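Side-chain contacts in Non-structural protein NS1 (Murine minute virus, PDB 4R94), which nicks the viral replication origin through its N-terminal, metal-dependent endonuclease domain, the part described here, and as a whole protein also acts as a helicase in viral DNA replication: residues K49-E53 with D54-S58; S233-K236 with T237-K241. All coordinates share one frame; numbering follows the deposited sequence.

Contact 1. Residues K49-E53 with D54-S58; sequences KELQE and DELKS
Glu53 sets CG anti to its backbone N (chi1 -161°) and then folds at chi2 (-83°), which carries its carboxylate back over the first turn of helix 54-70 to meet the amides of Glu55 and Leu56. Glu53 thus caps the helix from the N-cap position, its longer chain folding back to do what Ser, Thr or Asp commonly do there. Glu53 OE1 accepts from Leu56 N at 2.9 Å, met from above the carboxylate plane, while Glu53 OE2 takes a weak bond from Glu55 N at 3.3 Å. The main chain of Glu53 joins in, its O receiving Lys57 N at 2.9 Å to close the first helical turn. Across the bend, Lys57, curled at chi3 and chi4, brings NZ to Gln52 OE1 at 3.2 Å, tilted 28° from the carbonyl plane; the other end of that amide is held by Glu50 O, 3.0 Å from Gln52 NE2. Leu51 and Leu56 run side by side, Leu51 CB lying 3.7 Å from Leu56 CD2, and both also touch Trp156 of helix 142-160. Glu53 OE1 and Glu55 OE1 are 4.5 Å apart, yet both form salt bridges with Lys96. That shared cation probably offsets their repulsion, and the helix dipole should also stabilise the capping carboxylate.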
loop_
_atom_site.group_PDB
_atom_site.type_symbol
_atom_site.label_atom_id
_atom_site.label_comp_id
_atom_site.label_asym_id
_atom_site.label_seq_id
_atom_site.Cartn_x
_atom_site.Cartn_y
_atom_site.Cartn_z
ATOM N N LYS A 49 -6.963 16.206 -0.419
ATOM C CA LYS A 49 -7.364 16.727 -1.726
ATOM C C LYS A 49 -7.676 15.563 -2.654
ATOM O O LYS A 49 -6.930 14.570 -2.715
ATOM C CB LYS A 49 -6.276 17.610 -2.342
ATOM C CG LYS A 49 -6.059 18.931 -1.664
ATOM C CD LYS A 49 -5.220 19.837 -2.561
ATOM C CE LYS A 49 -5.109 21.242 -2.003
ATOM N NZ LYS A 49 -4.161 22.086 -2.797
ATOM N N GLU A 50 -8.802 15.649 -3.352
ATOM C CA GLU A 50 -9.090 14.684 -4.398
ATOM C C GLU A 50 -8.712 15.328 -5.718
ATOM O O GLU A 50 -9.410 16.205 -6.225
ATOM C CB GLU A 50 -10.558 14.258 -4.370
ATOM C CG GLU A 50 -10.909 13.389 -3.163
ATOM C CD GLU A 50 -12.401 13.126 -3.054
ATOM O OE1 GLU A 50 -12.884 12.153 -3.668
ATOM O OE2 GLU A 50 -13.089 13.904 -2.359
ATOM N N LEU A 51 -7.577 14.901 -6.252
ATOM C CA LEU A 51 -7.020 15.513 -7.439
ATOM C C LEU A 51 -7.748 15.019 -8.684
ATOM O O LEU A 51 -7.986 13.825 -8.849
ATOM C CB LEU A 51 -5.522 15.227 -7.513
ATOM C CG LEU A 51 -4.804 15.693 -6.236
ATOM C CD1 LEU A 51 -3.354 15.204 -6.240
ATOM C CD2 LEU A 51 -4.866 17.220 -6.070
ATOM N N GLN A 52 -8.093 15.953 -9.562
ATOM C CA GLN A 52 -9.013 15.673 -10.656
ATOM C C GLN A 52 -8.347 15.070 -11.878
ATOM O O GLN A 52 -8.811 15.254 -13.003
ATOM C CB GLN A 52 -9.740 16.960 -11.044
ATOM C CG GLN A 52 -10.691 17.432 -9.967
ATOM C CD GLN A 52 -11.676 16.348 -9.581
ATOM O OE1 GLN A 52 -12.521 15.947 -10.383
ATOM N NE2 GLN A 52 -11.565 15.856 -8.352
ATOM N N GLU A 53 -7.252 14.361 -11.649
ATOM C CA GLU A 53 -6.568 13.619 -12.694
ATOM C C GLU A 53 -7.372 12.356 -12.976
ATOM O O GLU A 53 -7.788 11.664 -12.047
ATOM C CB GLU A 53 -5.134 13.302 -12.261
ATOM C CG GLU A 53 -4.188 12.943 -13.392
ATOM C CD GLU A 53 -4.293 11.497 -13.797
ATOM O OE1 GLU A 53 -4.317 10.639 -12.894
ATOM O OE2 GLU A 53 -4.355 11.213 -15.013
ATOM N N ASP A 54 -7.617 12.061 -14.251
ATOM C CA ASP A 54 -8.535 10.977 -14.611
ATOM C C ASP A 54 -8.140 9.619 -14.029
ATOM O O ASP A 54 -8.990 8.923 -13.479
ATOM C CB ASP A 54 -8.659 10.851 -16.132
ATOM C CG ASP A 54 -9.612 11.872 -16.724
ATOM O OD1 ASP A 54 -10.452 12.417 -15.971
ATOM O OD2 ASP A 54 -9.523 12.126 -17.945
ATOM N N GLU A 55 -6.870 9.242 -14.170
ATOM C CA GLU A 55 -6.404 7.945 -13.681
ATOM C C GLU A 55 -6.545 7.848 -12.168
ATOM O O GLU A 55 -6.984 6.830 -11.642
ATOM C CB GLU A 55 -4.951 7.683 -14.080
ATOM C CG GLU A 55 -4.429 6.325 -13.581
ATOM C CD GLU A 55 -3.017 6.009 -14.051
ATOM O OE1 GLU A 55 -2.324 6.925 -14.542
ATOM O OE2 GLU A 55 -2.597 4.837 -13.929
ATOM N N LEU A 56 -6.159 8.915 -11.477
ATOM C CA LEU A 56 -6.282 8.990 -10.027
ATOM C C LEU A 56 -7.731 8.821 -9.576
ATOM O O LEU A 56 -8.022 8.076 -8.642
ATOM C CB LEU A 56 -5.731 10.320 -9.536
ATOM C CG LEU A 56 -5.007 10.384 -8.205
ATOM C CD1 LEU A 56 -3.963 9.243 -8.047
ATOM C CD2 LEU A 56 -4.349 11.749 -8.099
ATOM N N LYS A 57 -8.648 9.519 -10.250
ATOM C CA LYS A 57 -10.060 9.387 -9.920
ATOM C C LYS A 57 -10.537 7.948 -10.079
ATOM O O LYS A 57 -11.265 7.431 -9.222
ATOM C CB LYS A 57 -10.901 10.330 -10.799
ATOM C CG LYS A 57 -10.698 11.786 -10.461
ATOM C CD LYS A 57 -11.371 12.691 -11.490
ATOM C CE LYS A 57 -12.879 12.576 -11.395
ATOM N NZ LYS A 57 -13.330 12.924 -10.023
ATOM N N SER A 58 -10.113 7.303 -11.162
ATOM C CA SER A 58 -10.493 5.924 -11.446
ATOM C C SER A 58 -9.950 4.988 -10.369
ATOM O O SER A 58 -10.632 4.053 -9.925
ATOM C CB SER A 58 -9.974 5.504 -12.820
ATOM O OG SER A 58 -10.364 4.183 -13.138
#

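Contact 2. Residues S233-K236 with T237-K241; sequences SGWK and TNFLK
Trp235 and Asn238 meet with their flat groups nearly parallel: the carboxamide plane lies 19° from that of the indole, although the two side chains run obliquely to each other. Asn238 ND2 sits over one face of the indole, 3.2 Å above its plane and displaced toward the rim, where Trp235 CE3 is its nearest atom at 3.3 Å. At the other end of the amide, Asn238 OD1 lies 3.3 Å from Trp235 CA and accepts a hydrogen bond from Asp232 N, which probably fixes which way the amide is turned. Phe239 approaches differently, its CZ reaching the edge of the indole near the ring plane, 4.2 Å from Trp235 CE3. With CG of Asn238 anti to the carbonyl carbon (chi1 -63°), the amide reaches back toward Trp235 from the type I turn Thr237-Leu240, whose Leu240 N bonds to Thr237 O at 3.1 Å. A water bridges the bend, donating to Trp235 O at 2.8 Å and accepting from Phe239 N at 2.9 Å. The carboxylate of Asp232, at the end of strand 227-232, accepts from the backbone N of Gly234, Lys236 and Thr237. Around this loop, Trp235 and Phe239 rest on Thr66 of helix 54-70, while Leu240 touches Ala13 of helix 8-19 and Val248 of helix 242-252.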
loop_
_atom_site.group_PDB
_atom_site.type_symbol
_atom_site.label_atom_id
_atom_site.label_comp_id
_atom_site.label_asym_id
_atom_site.label_seq_id
_atom_site.Cartn_x
_atom_site.Cartn_y
_atom_site.Cartn_z
ATOM N N SER A 233 -3.017 -7.438 -8.314
ATOM C CA SER A 233 -2.975 -7.201 -9.760
ATOM C C SER A 233 -3.959 -8.096 -10.521
ATOM O O SER A 233 -4.239 -7.853 -11.703
ATOM C CB SER A 233 -1.546 -7.410 -10.276
ATOM O OG SER A 233 -1.021 -8.653 -9.831
ATOM N N GLY A 234 -4.500 -9.102 -9.840
ATOM C CA GLY A 234 -5.510 -9.979 -10.419
ATOM C C GLY A 234 -6.937 -9.721 -9.946
ATOM O O GLY A 234 -7.858 -10.476 -10.298
ATOM N N TRP A 235 -7.123 -8.660 -9.157
ATOM C CA TRP A 235 -8.388 -8.386 -8.460
ATOM C C TRP A 235 -8.944 -9.620 -7.747
ATOM O O TRP A 235 -10.165 -9.837 -7.693
ATOM C CB TRP A 235 -9.434 -7.804 -9.438
ATOM C CG TRP A 235 -9.094 -6.408 -9.880
ATOM C CD1 TRP A 235 -8.140 -6.049 -10.786
ATOM C CD2 TRP A 235 -9.692 -5.187 -9.424
ATOM N NE1 TRP A 235 -8.107 -4.680 -10.928
ATOM C CE2 TRP A 235 -9.048 -4.127 -10.099
ATOM C CE3 TRP A 235 -10.710 -4.885 -8.510
ATOM C CZ2 TRP A 235 -9.390 -2.789 -9.897
ATOM C CZ3 TRP A 235 -11.051 -3.548 -8.313
ATOM C CH2 TRP A 235 -10.383 -2.521 -8.997
ATOM N N LYS A 236 -8.045 -10.415 -7.152
ATOM C CA LYS A 236 -8.424 -11.681 -6.531
ATOM C C LYS A 236 -8.776 -11.565 -5.054
ATOM O O LYS A 236 -9.783 -12.127 -4.608
ATOM C CB LYS A 236 -7.295 -12.699 -6.715
ATOM C CG LYS A 236 -7.045 -13.060 -8.170
ATOM C CD LYS A 236 -8.152 -13.952 -8.699
ATOM C CE LYS A 236 -8.027 -14.144 -10.206
ATOM N NZ LYS A 236 -9.117 -15.012 -10.729
ATOM N N THR A 237 -7.966 -10.838 -4.287
ATOM C CA THR A 237 -8.242 -10.710 -2.859
ATOM C C THR A 237 -9.102 -9.495 -2.518
ATOM O O THR A 237 -9.666 -9.446 -1.430
ATOM C CB THR A 237 -6.935 -10.635 -2.017
ATOM O OG1 THR A 237 -6.194 -9.456 -2.354
ATOM C CG2 THR A 237 -6.063 -11.857 -2.271
ATOM N N ASN A 238 -9.227 -8.547 -3.458
ATOM C CA ASN A 238 -9.871 -7.249 -3.213
ATOM C C ASN A 238 -11.180 -7.342 -2.459
ATOM O O ASN A 238 -11.380 -6.675 -1.459
ATOM C CB ASN A 238 -10.182 -6.517 -4.530
ATOM C CG ASN A 238 -8.946 -6.159 -5.321
ATOM O OD1 ASN A 238 -8.066 -6.982 -5.529
ATOM N ND2 ASN A 238 -8.897 -4.927 -5.805
ATOM N N PHE A 239 -12.086 -8.169 -2.968
ATOM C CA PHE A 239 -13.453 -8.134 -2.463
ATOM C C PHE A 239 -13.694 -9.114 -1.328
ATOM O O PHE A 239 -14.812 -9.229 -0.836
ATOM C CB PHE A 239 -14.453 -8.412 -3.598
ATOM C CG PHE A 239 -14.445 -7.385 -4.709
ATOM C CD1 PHE A 239 -13.821 -6.149 -4.566
ATOM C CD2 PHE A 239 -15.089 -7.666 -5.907
ATOM C CE1 PHE A 239 -13.829 -5.219 -5.608
ATOM C CE2 PHE A 239 -15.103 -6.743 -6.950
ATOM C CZ PHE A 239 -14.476 -5.520 -6.797
ATOM N N LEU A 240 -12.648 -9.815 -0.893
ATOM C CA LEU A 240 -12.821 -10.811 0.164
ATOM C C LEU A 240 -13.065 -10.202 1.547
ATOM O O LEU A 240 -12.347 -9.299 1.981
ATOM C CB LEU A 240 -11.598 -11.729 0.235
ATOM C CG LEU A 240 -11.230 -12.498 -1.034
ATOM C CD1 LEU A 240 -10.052 -13.442 -0.755
ATOM C CD2 LEU A 240 -12.438 -13.278 -1.543
ATOM N N LYS A 241 -14.072 -10.730 2.244
ATOM C CA LYS A 241 -14.338 -10.373 3.633
ATOM C C LYS A 241 -13.301 -11.064 4.521
ATOM O O LYS A 241 -12.647 -12.000 4.064
ATOM C CB LYS A 241 -15.757 -10.783 4.021
ATOM C CG LYS A 241 -16.834 -10.142 3.137
ATOM C CD LYS A 241 -18.215 -10.747 3.374
ATOM C CE LYS A 241 -19.294 -9.864 2.751
ATOM N NZ LYS A 241 -18.969 -9.496 1.346
HETATM O O HOH W 1 -11.904 -9.664 -5.463
#

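Following the chain from the N terminus, contact 1 comes first, where the loop after strand 40-42 turns into helix 54-70; contact 2 comes much later, in the loop joining strand 227-232 to helix 242-252. Each is made within one continuous stretch, so they follow in series and neither nest nor cross. Their centres are 22 Å apart and their nearest atoms about 7 Å, without touching. Helix 54-70 relates them: contact 1 starts it, beside helices 81-104 and 142-160, whereas its later residues Thr66 and Gln69 meet contact 2. The second loop closes the step from edge strand 227-232 of the central antiparallel sheet, which carries the metal ligands, to helix 242-252, touching helices 8-19 and 54-70 on the way.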